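Local coordinates for ABC transporter substrate binding protein (Ribose) (Agrobacterium vitis, PDB 5DKV), which binds a sugar, here alpha-D-tagatopyranose, in a cleft between two lobes and probably hands it on to an ABC transporter for uptake, at residues A273-E278 and A318-A323; T38-I43 and A227-G232; I138-V143 and I300-T305; I30-G35 and I60-A65. All blocks are in the same frame, centred on the assembly; numbering follows the deposited sequence.

Interaction 1 (A273-E278 and A318-A323). With T6T (alpha-D-tagatopyranose), chain E.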
loop_
_atom_site.group_PDB
_atom_site.type_symbol
_atom_site.label_atom_id
_atom_site.label_comp_id
_atom_site.label_asym_id
_atom_site.label_seq_id
_atom_site.Cartn_x
_atom_site.Cartn_y
_atom_site.Cartn_z
ATOM N N ALA A 273 -1.042 -8.667 -4.944
ATOM C CA ALA A 273 -2.230 -7.982 -4.415
ATOM C C ALA A 273 -2.151 -7.886 -2.897
ATOM O O ALA A 273 -1.972 -8.875 -2.212
ATOM C CB ALA A 273 -3.528 -8.714 -4.841
ATOM N N GLN A 274 -2.269 -6.685 -2.352
ATOM C CA GLN A 274 -2.600 -6.556 -0.959
ATOM C C GLN A 274 -4.077 -6.866 -0.807
ATOM O O GLN A 274 -4.756 -7.179 -1.784
ATOM C CB GLN A 274 -2.286 -5.149 -0.463
ATOM C CG GLN A 274 -0.819 -4.735 -0.656
ATOM C CD GLN A 274 -0.537 -3.397 -0.036
ATOM O OE1 GLN A 274 -0.343 -3.318 1.158
ATOM N NE2 GLN A 274 -0.523 -2.337 -0.847
ATOM N N HIS A 275 -4.552 -6.741 0.424
ATOM C CA HIS A 275 -5.970 -6.922 0.779
ATOM C C HIS A 275 -6.529 -5.631 1.362
ATOM O O HIS A 275 -6.839 -5.569 2.538
ATOM C CB HIS A 275 -6.114 -8.052 1.782
ATOM C CG HIS A 275 -5.803 -9.408 1.218
ATOM N ND1 HIS A 275 -5.968 -10.564 1.951
ATOM C CD2 HIS A 275 -5.326 -9.796 0.012
ATOM C CE1 HIS A 275 -5.613 -11.606 1.224
ATOM N NE2 HIS A 275 -5.218 -11.170 0.041
ATOM N N PRO A 276 -6.626 -4.578 0.547
ATOM C CA PRO A 276 -7.088 -3.297 1.114
ATOM C C PRO A 276 -8.471 -3.350 1.745
ATOM O O PRO A 276 -8.704 -2.629 2.717
ATOM C CB PRO A 276 -7.097 -2.354 -0.093
ATOM C CG PRO A 276 -6.948 -3.229 -1.296
ATOM C CD PRO A 276 -6.175 -4.436 -0.839
ATOM N N ALA A 277 -9.401 -4.117 1.190
ATOM C CA ALA A 277 -10.733 -4.128 1.779
ATOM C C ALA A 277 -10.668 -4.689 3.195
ATOM O O ALA A 277 -11.344 -4.199 4.101
ATOM C CB ALA A 277 -11.724 -4.933 0.904
ATOM N N GLU A 278 -9.837 -5.710 3.377
ATOM C CA GLU A 278 -9.590 -6.299 4.700
ATOM C C GLU A 278 -9.051 -5.244 5.690
ATOM O O GLU A 278 -9.456 -5.165 6.848
ATOM C CB GLU A 278 -8.609 -7.444 4.526
ATOM C CG GLU A 278 -8.404 -8.350 5.693
ATOM C CD GLU A 278 -7.477 -9.489 5.359
ATOM O OE1 GLU A 278 -7.608 -10.104 4.262
ATOM O OE2 GLU A 278 -6.605 -9.786 6.220
ATOM N N ALA A 318 -9.475 -13.636 -8.476
ATOM C CA ALA A 318 -9.885 -12.431 -9.203
ATOM C C ALA A 318 -10.635 -11.429 -8.324
ATOM O O ALA A 318 -10.639 -10.236 -8.596
ATOM C CB ALA A 318 -10.742 -12.806 -10.396
ATOM N N ARG A 319 -11.265 -11.929 -7.278
ATOM C CA ARG A 319 -11.991 -11.067 -6.352
ATOM C C ARG A 319 -11.065 -10.131 -5.590
ATOM O O ARG A 319 -11.542 -9.199 -4.934
ATOM C CB ARG A 319 -12.774 -11.907 -5.366
ATOM C CG ARG A 319 -11.914 -12.766 -4.475
ATOM C CD ARG A 319 -12.778 -13.779 -3.729
ATOM N NE ARG A 319 -12.007 -14.619 -2.811
ATOM C CZ ARG A 319 -12.065 -14.553 -1.482
ATOM N NH1 ARG A 319 -12.859 -13.680 -0.864
ATOM N NH2 ARG A 319 -11.315 -15.376 -0.758
ATOM N N PHE A 320 -9.751 -10.378 -5.659
ATOM C CA PHE A 320 -8.761 -9.519 -4.971
ATOM C C PHE A 320 -8.231 -8.408 -5.889
ATOM O O PHE A 320 -7.500 -7.500 -5.443
ATOM C CB PHE A 320 -7.600 -10.355 -4.431
ATOM C CG PHE A 320 -7.974 -11.177 -3.233
ATOM C CD1 PHE A 320 -8.017 -10.588 -1.980
ATOM C CD2 PHE A 320 -8.321 -12.514 -3.362
ATOM C CE1 PHE A 320 -8.375 -11.324 -0.878
ATOM C CE2 PHE A 320 -8.683 -13.266 -2.250
ATOM C CZ PHE A 320 -8.713 -12.668 -1.009
ATOM N N ILE A 321 -8.603 -8.453 -7.161
ATOM C CA ILE A 321 -8.260 -7.358 -8.050
ATOM C C ILE A 321 -8.971 -6.106 -7.506
ATOM O O ILE A 321 -10.141 -6.164 -7.093
ATOM C CB ILE A 321 -8.644 -7.664 -9.512
ATOM C CG1 ILE A 321 -7.809 -8.839 -10.017
ATOM C CG2 ILE A 321 -8.424 -6.430 -10.373
ATOM C CD1 ILE A 321 -8.354 -9.497 -11.270
ATOM N N TYR A 322 -8.253 -4.990 -7.466
ATOM C CA TYR A 322 -8.767 -3.792 -6.802
ATOM C C TYR A 322 -9.911 -3.144 -7.577
ATOM O O TYR A 322 -9.964 -3.194 -8.813
ATOM C CB TYR A 322 -7.666 -2.758 -6.609
ATOM C CG TYR A 322 -6.472 -3.140 -5.760
ATOM C CD1 TYR A 322 -6.364 -4.369 -5.128
ATOM C CD2 TYR A 322 -5.438 -2.231 -5.588
ATOM C CE1 TYR A 322 -5.238 -4.685 -4.376
ATOM C CE2 TYR A 322 -4.320 -2.538 -4.846
ATOM C CZ TYR A 322 -4.226 -3.771 -4.243
ATOM O OH TYR A 322 -3.132 -4.095 -3.479
ATOM N N ALA A 323 -10.822 -2.547 -6.812
ATOM C CA ALA A 323 -11.903 -1.743 -7.333
ATOM C C ALA A 323 -11.400 -0.455 -7.951
ATOM O O ALA A 323 -10.478 0.195 -7.416
ATOM C CB ALA A 323 -12.896 -1.421 -6.216
HETATM O O3 T6T E . 0.821 0.418 -2.452
HETATM C C3 T6T E . -0.283 1.152 -1.939
HETATM C C4 T6T E . -0.021 1.488 -0.534
HETATM O O4 T6T E . 0.107 0.242 0.246
HETATM C C5 T6T E . 1.187 2.309 -0.416
HETATM O O5 T6T E . 1.397 2.751 0.936
HETATM C C6 T6T E . 1.083 3.591 -1.225
HETATM O O6 T6T E . 0.779 3.259 -2.612
HETATM C C2 T6T E . -0.432 2.467 -2.727
HETATM O O2 T6T E . -1.546 3.149 -2.203
HETATM C C1 T6T E . -0.559 2.303 -4.189
HETATM O O1 T6T E . -1.677 1.550 -4.540
HETATM O O HOH W 1 -7.323 -7.188 -2.688
#
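Gln-274 meets Tyr-322 at its backbone end and the bound tagatose at its tip. Its N donates a bent hydrogen bond to Tyr-322 OH (3.0 Å). That same hydroxyl lies 3.3 Å from Gln-274 CB and 3.7 Å from Gln-274 CG, so the phenol oxygen rests against the root of the chain. Past CG the chain is extended (chi2 -175°), carrying the amide away from the tyrosine until CD nears tagatose O4. There OE1 is hydrogen-bonded to Ser-140 OG, while NE2 donates an almost straight bond to tagatose O4 (2.9 Å, 176°) and also bonds Asp-254 OD2, a carboxylate oxygen that holds Tyr-322 OH as well. Pro-276, rigid and apolar at the start of its helix, makes a CH-pi contact with one face of the Tyr-322 ring, its CG 4.0 Å from the ring centroid. Further from the sugar, His-275 and Phe-320 form an offset stack, with planes 23° apart and Phe-320 CE1 over the middle of the imidazole. His-275 ND1 donates to Glu-278 OE1 (2.9 Å) and NE2 bonds Thr-305 OG1, which fixes the rotation of the ring. A water donates to both Gln-274 O and Phe-320 O. The bond from Gln-274 NE2 to Asp-254 favours the flip in which N-H faces the sugar, and the tyrosine is a second-shell support for both residues.

Interaction 2 (T38-I43 and A227-G232). With T6T (alpha-D-tagatopyranose), chain E.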
loop_
_atom_site.group_PDB
_atom_site.type_symbol
_atom_site.label_atom_id
_atom_site.label_comp_id
_atom_site.label_asym_id
_atom_site.label_seq_id
_atom_site.Cartn_x
_atom_site.Cartn_y
_atom_site.Cartn_z
ATOM N N THR A 38 -7.405 9.037 -5.586
ATOM C CA THR A 38 -7.473 8.403 -6.901
ATOM C C THR A 38 -6.452 7.277 -7.018
ATOM O O THR A 38 -5.492 7.316 -7.820
ATOM C CB THR A 38 -7.206 9.415 -7.998
ATOM O OG1 THR A 38 -5.946 10.050 -7.741
ATOM C CG2 THR A 38 -8.324 10.463 -8.040
ATOM N N ASP A 39 -6.638 6.296 -6.163
ATOM C CA ASP A 39 -5.686 5.220 -5.987
ATOM C C ASP A 39 -6.546 4.017 -5.658
ATOM O O ASP A 39 -7.253 4.005 -4.660
ATOM C CB ASP A 39 -4.686 5.573 -4.863
ATOM C CG ASP A 39 -3.667 4.472 -4.561
ATOM O OD1 ASP A 39 -3.908 3.279 -4.861
ATOM O OD2 ASP A 39 -2.599 4.814 -3.989
ATOM N N ALA A 40 -6.512 3.018 -6.528
ATOM C CA ALA A 40 -7.382 1.857 -6.401
ATOM C C ALA A 40 -7.190 1.131 -5.067
ATOM O O ALA A 40 -8.129 0.535 -4.553
ATOM C CB ALA A 40 -7.138 0.901 -7.568
ATOM N N PHE A 41 -5.999 1.225 -4.493
ATOM C CA PHE A 41 -5.754 0.621 -3.189
ATOM C C PHE A 41 -6.648 1.266 -2.135
ATOM O O PHE A 41 -7.350 0.584 -1.372
ATOM C CB PHE A 41 -4.296 0.769 -2.785
ATOM C CG PHE A 41 -3.978 0.294 -1.384
ATOM C CD1 PHE A 41 -3.808 -1.036 -1.116
ATOM C CD2 PHE A 41 -3.795 1.204 -0.357
ATOM C CE1 PHE A 41 -3.490 -1.482 0.147
ATOM C CE2 PHE A 41 -3.480 0.773 0.932
ATOM C CZ PHE A 41 -3.336 -0.576 1.195
ATOM N N TYR A 42 -6.642 2.590 -2.094
ATOM C CA TYR A 42 -7.423 3.283 -1.076
ATOM C C TYR A 42 -8.917 3.229 -1.396
ATOM O O TYR A 42 -9.758 3.249 -0.500
ATOM C CB TYR A 42 -6.940 4.720 -0.919
ATOM C CG TYR A 42 -5.544 4.788 -0.318
ATOM C CD1 TYR A 42 -5.298 4.321 0.990
ATOM C CD2 TYR A 42 -4.473 5.275 -1.032
ATOM C CE1 TYR A 42 -4.032 4.349 1.532
ATOM C CE2 TYR A 42 -3.185 5.293 -0.481
ATOM C CZ TYR A 42 -2.980 4.835 0.794
ATOM O OH TYR A 42 -1.696 4.894 1.281
ATOM N N ILE A 43 -9.249 3.185 -2.674
ATOM C CA ILE A 43 -10.650 3.083 -3.074
ATOM C C ILE A 43 -11.209 1.764 -2.592
ATOM O O ILE A 43 -12.335 1.706 -2.090
ATOM C CB ILE A 43 -10.787 3.259 -4.605
ATOM C CG1 ILE A 43 -10.490 4.710 -4.954
ATOM C CG2 ILE A 43 -12.176 2.854 -5.126
ATOM C CD1 ILE A 43 -10.263 4.960 -6.440
ATOM N N ALA A 227 7.360 -1.221 -6.715
ATOM C CA ALA A 227 7.083 -1.476 -5.324
ATOM C C ALA A 227 5.723 -0.938 -4.868
ATOM O O ALA A 227 5.365 -1.153 -3.725
ATOM C CB ALA A 227 8.186 -0.906 -4.461
ATOM N N ASN A 228 4.965 -0.291 -5.755
ATOM C CA ASN A 228 3.564 0.029 -5.486
ATOM C C ASN A 228 2.836 0.132 -6.819
ATOM O O ASN A 228 3.435 -0.028 -7.887
ATOM C CB ASN A 228 3.391 1.318 -4.647
ATOM C CG ASN A 228 3.423 2.602 -5.479
ATOM O OD1 ASN A 228 4.104 2.672 -6.495
ATOM N ND2 ASN A 228 2.736 3.643 -4.996
ATOM N N LEU A 229 1.531 0.348 -6.732
ATOM C CA LEU A 229 0.677 0.373 -7.916
ATOM C C LEU A 229 1.272 1.173 -9.068
ATOM O O LEU A 229 1.471 0.647 -10.186
ATOM C CB LEU A 229 -0.679 0.954 -7.543
ATOM C CG LEU A 229 -1.820 0.743 -8.528
ATOM C CD1 LEU A 229 -3.168 0.807 -7.805
ATOM C CD2 LEU A 229 -1.801 1.749 -9.658
ATOM N N PHE A 230 1.595 2.428 -8.782
ATOM C CA PHE A 230 2.022 3.363 -9.828
ATOM C C PHE A 230 3.401 2.982 -10.366
ATOM O O PHE A 230 3.650 3.075 -11.560
ATOM C CB PHE A 230 1.968 4.794 -9.283
ATOM C CG PHE A 230 0.585 5.190 -8.891
ATOM C CD1 PHE A 230 -0.349 5.465 -9.868
ATOM C CD2 PHE A 230 0.191 5.230 -7.570
ATOM C CE1 PHE A 230 -1.649 5.793 -9.527
ATOM C CE2 PHE A 230 -1.120 5.545 -7.240
ATOM C CZ PHE A 230 -2.022 5.828 -8.212
ATOM N N SER A 231 4.274 2.491 -9.496
ATOM C CA SER A 231 5.621 2.106 -9.891
ATOM C C SER A 231 5.553 0.909 -10.833
ATOM O O SER A 231 6.222 0.856 -11.854
ATOM C CB SER A 231 6.448 1.736 -8.671
ATOM O OG SER A 231 6.633 2.862 -7.813
ATOM N N GLY A 232 4.747 -0.075 -10.450
ATOM C CA GLY A 232 4.580 -1.253 -11.273
ATOM C C GLY A 232 3.906 -0.977 -12.612
ATOM O O GLY A 232 4.308 -1.526 -13.643
HETATM O O3 T6T E . 0.821 0.418 -2.452
HETATM C C3 T6T E . -0.283 1.152 -1.939
HETATM C C4 T6T E . -0.021 1.488 -0.534
HETATM O O4 T6T E . 0.107 0.242 0.246
HETATM C C5 T6T E . 1.187 2.309 -0.416
HETATM O O5 T6T E . 1.397 2.751 0.936
HETATM C C6 T6T E . 1.083 3.591 -1.225
HETATM O O6 T6T E . 0.779 3.259 -2.612
HETATM C C2 T6T E . -0.432 2.467 -2.727
HETATM O O2 T6T E . -1.546 3.149 -2.203
HETATM C C1 T6T E . -0.559 2.303 -4.189
HETATM O O1 T6T E . -1.677 1.550 -4.540
#
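The tagatose pocket of this periplasmic binding protein lies where the N-terminal ends of helices 40-56 and 229-241 face each other, and Asp-39 and Ala-40 meet Leu-229 and Phe-230 beside the sugar. The direct contact is modest: apolar side chains of Leu-229 and Phe-230 lie against Ala-40 and the oxygens of Asp-39 and Thr-38. Leu-229 CD1 sits 4.0 Å from Ala-40 CB, and the edge of the Phe-230 ring brings CE2 to 3.6 Å from Asp-39 OD2. Thr-38 O lies near the plane of the same ring. No hydrogen bond joins the two segments; the sugar itself bridges them. Asp-39 grips it with both carboxylate oxygens, OD1 accepting from tagatose O1 (2.8 Å) and OD2 from O2 (2.7 Å). A short acidic residue suits this N-cap, for OD1 also accepts the N-H of Phe-41 in the first turn of the helix (3.0 Å), which holds the carboxylate in position. Phe-41, with CG anti to the backbone N (chi1 174°), lays one ring face under the sugar, O4 standing 3.6 Å above its plane, an aromatic platform common in carbohydrate sites. From the other helix, Asn-228 ND2 donates nearly straight (171°) to the ring oxygen O6, which can only accept, and bonds Asn-202 OD1 too. Asn-228 OD1 caps its helix, accepting from Ser-231 N (3.0 Å) and Ser-231 OG (2.9 Å), which approach from opposite faces of the amide plane.

Interaction 3 (I138-V143 and I300-T305)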
loop_
_atom_site.group_PDB
_atom_site.type_symbol
_atom_site.label_atom_id
_atom_site.label_comp_id
_atom_site.label_asym_id
_atom_site.label_seq_id
_atom_site.Cartn_x
_atom_site.Cartn_y
_atom_site.Cartn_z
ATOM N N ILE A 138 -2.869 -1.249 11.169
ATOM C CA ILE A 138 -3.471 -2.325 10.378
ATOM C C ILE A 138 -2.978 -2.175 8.946
ATOM O O ILE A 138 -3.252 -1.148 8.294
ATOM C CB ILE A 138 -4.992 -2.268 10.429
ATOM C CG1 ILE A 138 -5.472 -2.406 11.863
ATOM C CG2 ILE A 138 -5.605 -3.392 9.558
ATOM C CD1 ILE A 138 -6.944 -2.121 12.041
ATOM N N ALA A 139 -2.255 -3.182 8.461
ATOM C CA ALA A 139 -1.578 -3.074 7.168
ATOM C C ALA A 139 -1.059 -4.408 6.699
ATOM O O ALA A 139 -1.069 -5.377 7.461
ATOM C CB ALA A 139 -0.429 -2.098 7.279
ATOM N N SER A 140 -0.550 -4.471 5.475
ATOM C CA SER A 140 0.182 -5.671 5.049
ATOM C C SER A 140 1.490 -5.822 5.820
ATOM O O SER A 140 1.983 -4.865 6.399
ATOM C CB SER A 140 0.512 -5.618 3.560
ATOM O OG SER A 140 -0.642 -5.438 2.772
ATOM N N ASP A 141 2.059 -7.018 5.796
ATOM C CA ASP A 141 3.410 -7.227 6.261
ATOM C C ASP A 141 4.315 -6.774 5.112
ATOM O O ASP A 141 4.638 -7.569 4.230
ATOM C CB ASP A 141 3.667 -8.712 6.638
ATOM C CG ASP A 141 5.107 -8.981 7.113
ATOM O OD1 ASP A 141 6.039 -8.171 6.862
ATOM O OD2 ASP A 141 5.330 -10.046 7.742
ATOM N N ASN A 142 4.700 -5.502 5.079
ATOM C CA ASN A 142 5.314 -4.976 3.868
ATOM C C ASN A 142 6.745 -5.420 3.612
ATOM O O ASN A 142 7.179 -5.505 2.455
ATOM C CB ASN A 142 5.205 -3.463 3.894
ATOM C CG ASN A 142 3.812 -3.024 3.576
ATOM O OD1 ASN A 142 3.394 -3.112 2.439
ATOM N ND2 ASN A 142 3.075 -2.578 4.585
ATOM N N VAL A 143 7.474 -5.769 4.672
ATOM C CA VAL A 143 8.783 -6.371 4.448
ATOM C C VAL A 143 8.627 -7.724 3.751
ATOM O O VAL A 143 9.343 -8.002 2.776
ATOM C CB VAL A 143 9.573 -6.560 5.761
ATOM C CG1 VAL A 143 10.862 -7.329 5.498
ATOM C CG2 VAL A 143 9.884 -5.201 6.378
ATOM N N ILE A 300 -2.647 -5.448 13.347
ATOM C CA ILE A 300 -3.269 -6.503 12.557
ATOM C C ILE A 300 -2.610 -6.497 11.199
ATOM O O ILE A 300 -2.603 -5.459 10.512
ATOM C CB ILE A 300 -4.797 -6.316 12.398
ATOM C CG1 ILE A 300 -5.454 -6.127 13.752
ATOM C CG2 ILE A 300 -5.396 -7.524 11.664
ATOM C CD1 ILE A 300 -6.962 -5.880 13.686
ATOM N N GLY A 301 -2.051 -7.646 10.840
ATOM C CA GLY A 301 -1.333 -7.825 9.591
ATOM C C GLY A 301 -2.222 -8.536 8.589
ATOM O O GLY A 301 -2.724 -9.607 8.872
ATOM N N THR A 302 -2.419 -7.935 7.422
ATOM C CA THR A 302 -3.302 -8.505 6.406
ATOM C C THR A 302 -2.416 -9.125 5.331
ATOM O O THR A 302 -1.256 -8.768 5.220
ATOM C CB THR A 302 -4.249 -7.444 5.826
ATOM O OG1 THR A 302 -3.485 -6.353 5.298
ATOM C CG2 THR A 302 -5.165 -6.910 6.940
ATOM N N GLY A 303 -2.963 -10.046 4.553
ATOM C CA GLY A 303 -2.153 -10.890 3.683
ATOM C C GLY A 303 -2.000 -10.449 2.244
ATOM O O GLY A 303 -2.419 -9.361 1.871
ATOM N N PHE A 304 -1.380 -11.321 1.453
ATOM C CA PHE A 304 -1.183 -11.086 0.034
ATOM C C PHE A 304 -1.849 -12.191 -0.769
ATOM O O PHE A 304 -2.020 -13.323 -0.300
ATOM C CB PHE A 304 0.299 -11.046 -0.330
ATOM C CG PHE A 304 1.074 -10.041 0.425
ATOM C CD1 PHE A 304 0.914 -8.704 0.146
ATOM C CD2 PHE A 304 1.966 -10.422 1.396
ATOM C CE1 PHE A 304 1.629 -7.758 0.833
ATOM C CE2 PHE A 304 2.681 -9.497 2.071
ATOM C CZ PHE A 304 2.512 -8.158 1.802
ATOM N N THR A 305 -2.234 -11.832 -1.985
ATOM C CA THR A 305 -2.656 -12.783 -2.999
ATOM C C THR A 305 -1.738 -12.588 -4.196
ATOM O O THR A 305 -1.724 -11.510 -4.791
ATOM C CB THR A 305 -4.121 -12.573 -3.401
ATOM O OG1 THR A 305 -4.975 -12.793 -2.269
ATOM C CG2 THR A 305 -4.538 -13.528 -4.516
HETATM O O HOH W 2 -2.834 -6.816 2.683
#
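Ile-138 and Ile-300 lie beside each other on neighbouring parallel strands, their side chains pointing the same way. Both isoleucines set CG1 beside the backbone N (chi1 -60° and -52°) with an extended tip, and this matching shape lets them run together, Ile-138 CG1 coming within 4.0 Å of Ile-300 CB. Branched, apolar residues fit such a strand pair, whose face here is covered by helix 276-291. The backbones are tied by Ala-139 N to Ile-300 O (3.1 Å) and Thr-302 N to Ala-139 O (2.9 Å); a CA-H...O contact from Gly-301 CA to Ala-139 O accompanies the second bond.

Beyond these bonds the strands part and polar side chains take over. Thr-302 holds OG1 between its backbone N and carbonyl carbon (chi1 56°), turned towards the gap. There a water sits 2.6 Å from Ser-140 OG, 2.7 Å from Thr-302 OG1 and 2.7 Å from Gly-303 O, donating to the serine and the carbonyl. Phe-304 closes the end: its CE1 lies 3.6 Å from Ser-140 CB, and the ring edge brings CZ to 3.3 Å from Asp-141 O. Asp-141, centre of an inverse gamma turn, uses OD1 to cap Leu-144 N, while its own buried N finds no partner. The water thus links the two segments where the strands separate, which is consistent with its fixing the hydroxyl of Ser-140, the partner of Gln-274.

Interaction 4 (I30-G35 and I60-A65)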
loop_
_atom_site.group_PDB
_atom_site.type_symbol
_atom_site.label_atom_id
_atom_site.label_comp_id
_atom_site.label_asym_id
_atom_site.label_seq_id
_atom_site.Cartn_x
_atom_site.Cartn_y
_atom_site.Cartn_z
ATOM N N ILE A 30 -17.282 7.416 11.830
ATOM C CA ILE A 30 -15.875 7.032 11.772
ATOM C C ILE A 30 -15.258 7.607 10.508
ATOM O O ILE A 30 -15.752 7.372 9.404
ATOM C CB ILE A 30 -15.721 5.489 11.795
ATOM C CG1 ILE A 30 -16.286 4.921 13.094
ATOM C CG2 ILE A 30 -14.239 5.069 11.599
ATOM C CD1 ILE A 30 -16.490 3.401 13.080
ATOM N N ALA A 31 -14.201 8.396 10.665
ATOM C CA ALA A 31 -13.559 9.036 9.526
ATOM C C ALA A 31 -12.508 8.130 8.904
ATOM O O ALA A 31 -11.864 7.353 9.608
ATOM C CB ALA A 31 -12.930 10.314 9.947
ATOM N N LEU A 32 -12.367 8.220 7.589
ATOM C CA LEU A 32 -11.319 7.511 6.855
ATOM C C LEU A 32 -10.628 8.505 5.949
ATOM O O LEU A 32 -11.257 9.109 5.094
ATOM C CB LEU A 32 -11.885 6.329 6.058
ATOM C CG LEU A 32 -10.893 5.625 5.139
ATOM C CD1 LEU A 32 -9.656 5.074 5.886
ATOM C CD2 LEU A 32 -11.638 4.490 4.394
ATOM N N ILE A 33 -9.330 8.683 6.187
ATOM C CA ILE A 33 -8.487 9.588 5.439
ATOM C C ILE A 33 -7.424 8.761 4.686
ATOM O O ILE A 33 -6.487 8.249 5.281
ATOM C CB ILE A 33 -7.810 10.625 6.368
ATOM C CG1 ILE A 33 -8.865 11.444 7.119
ATOM C CG2 ILE A 33 -6.899 11.548 5.515
ATOM C CD1 ILE A 33 -8.321 12.393 8.181
ATOM N N PRO A 34 -7.586 8.602 3.372
ATOM C CA PRO A 34 -6.644 7.769 2.604
ATOM C C PRO A 34 -5.334 8.507 2.366
ATOM O O PRO A 34 -5.231 9.707 2.645
ATOM C CB PRO A 34 -7.377 7.541 1.289
ATOM C CG PRO A 34 -8.099 8.846 1.101
ATOM C CD PRO A 34 -8.584 9.238 2.494
ATOM N N GLY A 35 -4.353 7.803 1.823
ATOM C CA GLY A 35 -3.133 8.457 1.405
ATOM C C GLY A 35 -3.299 9.282 0.137
ATOM O O GLY A 35 -2.583 10.269 -0.063
ATOM N N ILE A 60 -19.435 6.332 7.520
ATOM C CA ILE A 60 -18.056 6.705 7.202
ATOM C C ILE A 60 -18.011 8.137 6.728
ATOM O O ILE A 60 -18.783 8.551 5.829
ATOM C CB ILE A 60 -17.436 5.792 6.125
ATOM C CG1 ILE A 60 -17.408 4.340 6.587
ATOM C CG2 ILE A 60 -15.998 6.264 5.752
ATOM C CD1 ILE A 60 -16.593 4.084 7.808
ATOM N N ILE A 61 -17.106 8.904 7.339
ATOM C CA ILE A 61 -16.749 10.231 6.852
ATOM C C ILE A 61 -15.448 10.067 6.073
ATOM O O ILE A 61 -14.410 9.809 6.671
ATOM C CB ILE A 61 -16.556 11.242 8.005
ATOM C CG1 ILE A 61 -17.824 11.323 8.844
ATOM C CG2 ILE A 61 -16.159 12.618 7.446
ATOM C CD1 ILE A 61 -17.669 12.119 10.107
ATOM N N PHE A 62 -15.509 10.205 4.755
ATOM C CA PHE A 62 -14.348 9.938 3.910
ATOM C C PHE A 62 -13.865 11.205 3.244
ATOM O O PHE A 62 -14.630 11.919 2.605
ATOM C CB PHE A 62 -14.700 8.874 2.864
ATOM C CG PHE A 62 -13.573 8.512 1.946
ATOM C CD1 PHE A 62 -12.726 7.454 2.239
ATOM C CD2 PHE A 62 -13.359 9.214 0.782
ATOM C CE1 PHE A 62 -11.697 7.115 1.394
ATOM C CE2 PHE A 62 -12.336 8.869 -0.068
ATOM C CZ PHE A 62 -11.510 7.817 0.231
ATOM N N GLN A 63 -12.580 11.505 3.411
ATOM C CA GLN A 63 -12.015 12.695 2.766
ATOM C C GLN A 63 -10.525 12.504 2.618
ATOM O O GLN A 63 -9.860 12.051 3.541
ATOM C CB GLN A 63 -12.313 13.969 3.555
ATOM C CG GLN A 63 -12.107 15.198 2.732
ATOM C CD GLN A 63 -12.436 16.474 3.488
ATOM O OE1 GLN A 63 -13.250 16.471 4.409
ATOM N NE2 GLN A 63 -11.798 17.577 3.094
ATOM N N GLY A 64 -10.018 12.828 1.442
ATOM C CA GLY A 64 -8.600 12.706 1.168
ATOM C C GLY A 64 -8.099 13.790 0.241
ATOM O O GLY A 64 -8.887 14.546 -0.361
ATOM N N ALA A 65 -6.776 13.871 0.130
ATOM C CA ALA A 65 -6.128 14.749 -0.839
ATOM C C ALA A 65 -5.835 14.002 -2.144
ATOM O O ALA A 65 -5.822 12.765 -2.165
ATOM C CB ALA A 65 -4.841 15.304 -0.252
HETATM O O HOH W 3 -5.103 12.421 1.909
#
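Residues 30-33 pair with 60-62 as parallel strands, Ile-30 beside Ile-60, Ala-31 beside Ile-61 and Leu-32 beside Phe-62, the segment axes 29° apart. Three backbone hydrogen bonds alternate between the two strands: Ile-61 N to Ile-30 O (2.9 Å), Leu-32 N to Ile-61 O (2.7 Å) and Gln-63 N to Leu-32 O (3.2 Å). Weak CA-H...O contacts accompany them. Here the pattern stops, because Pro-34 has no N-H: its CD lies 3.3 Å from Gln-63 O, a buried carbonyl without a polar partner.

The apolar contacts are led by Phe-62. Its CG is anti to the backbone N (chi1 -179°), which turns an edge of the ring to Leu-32, with CD1 3.8 Å from Leu-32 CD2, and brings CZ to 3.7 Å from Pro-34 CG. Gly-64, bare of side chain, lets the proline ring settle on its CA. On the other side of the sheet, small Ala-31 packs beside Ile-61. One water bridges the loops, donating to Pro-34 O and accepting from Ala-65 N. Helix 40-56 links the two strands and covers the Leu-32 and Ile-60 side, completing a beta-alpha-beta crossover at the edge of the Rossmann-like sheet of a periplasmic sugar-binding protein.

Overall arrangement
Interactions 1 and 2 are buried and both touch the sugar, whereas interactions 3 and 4 are partly buried strand pairings in the same sheet, their centres about 20 Å apart. Chemistry follows place: around the ligand, carboxylates, amides and aromatic rings dominate, while the strand pairs rely on backbone bonds and apolar side chains, with a water and hydroxyls added where interaction 3 nears the pocket. Helix 40-56 belongs to interaction 2 at its N-terminal end, and it connects the strands of interaction 4, where Tyr-42 packs on Pro-34. Phe-41 packs on Pro-276 and Gln-274, joining interactions 1 and 2. Polar side chains of interaction 1 reach the strand ends of interaction 3.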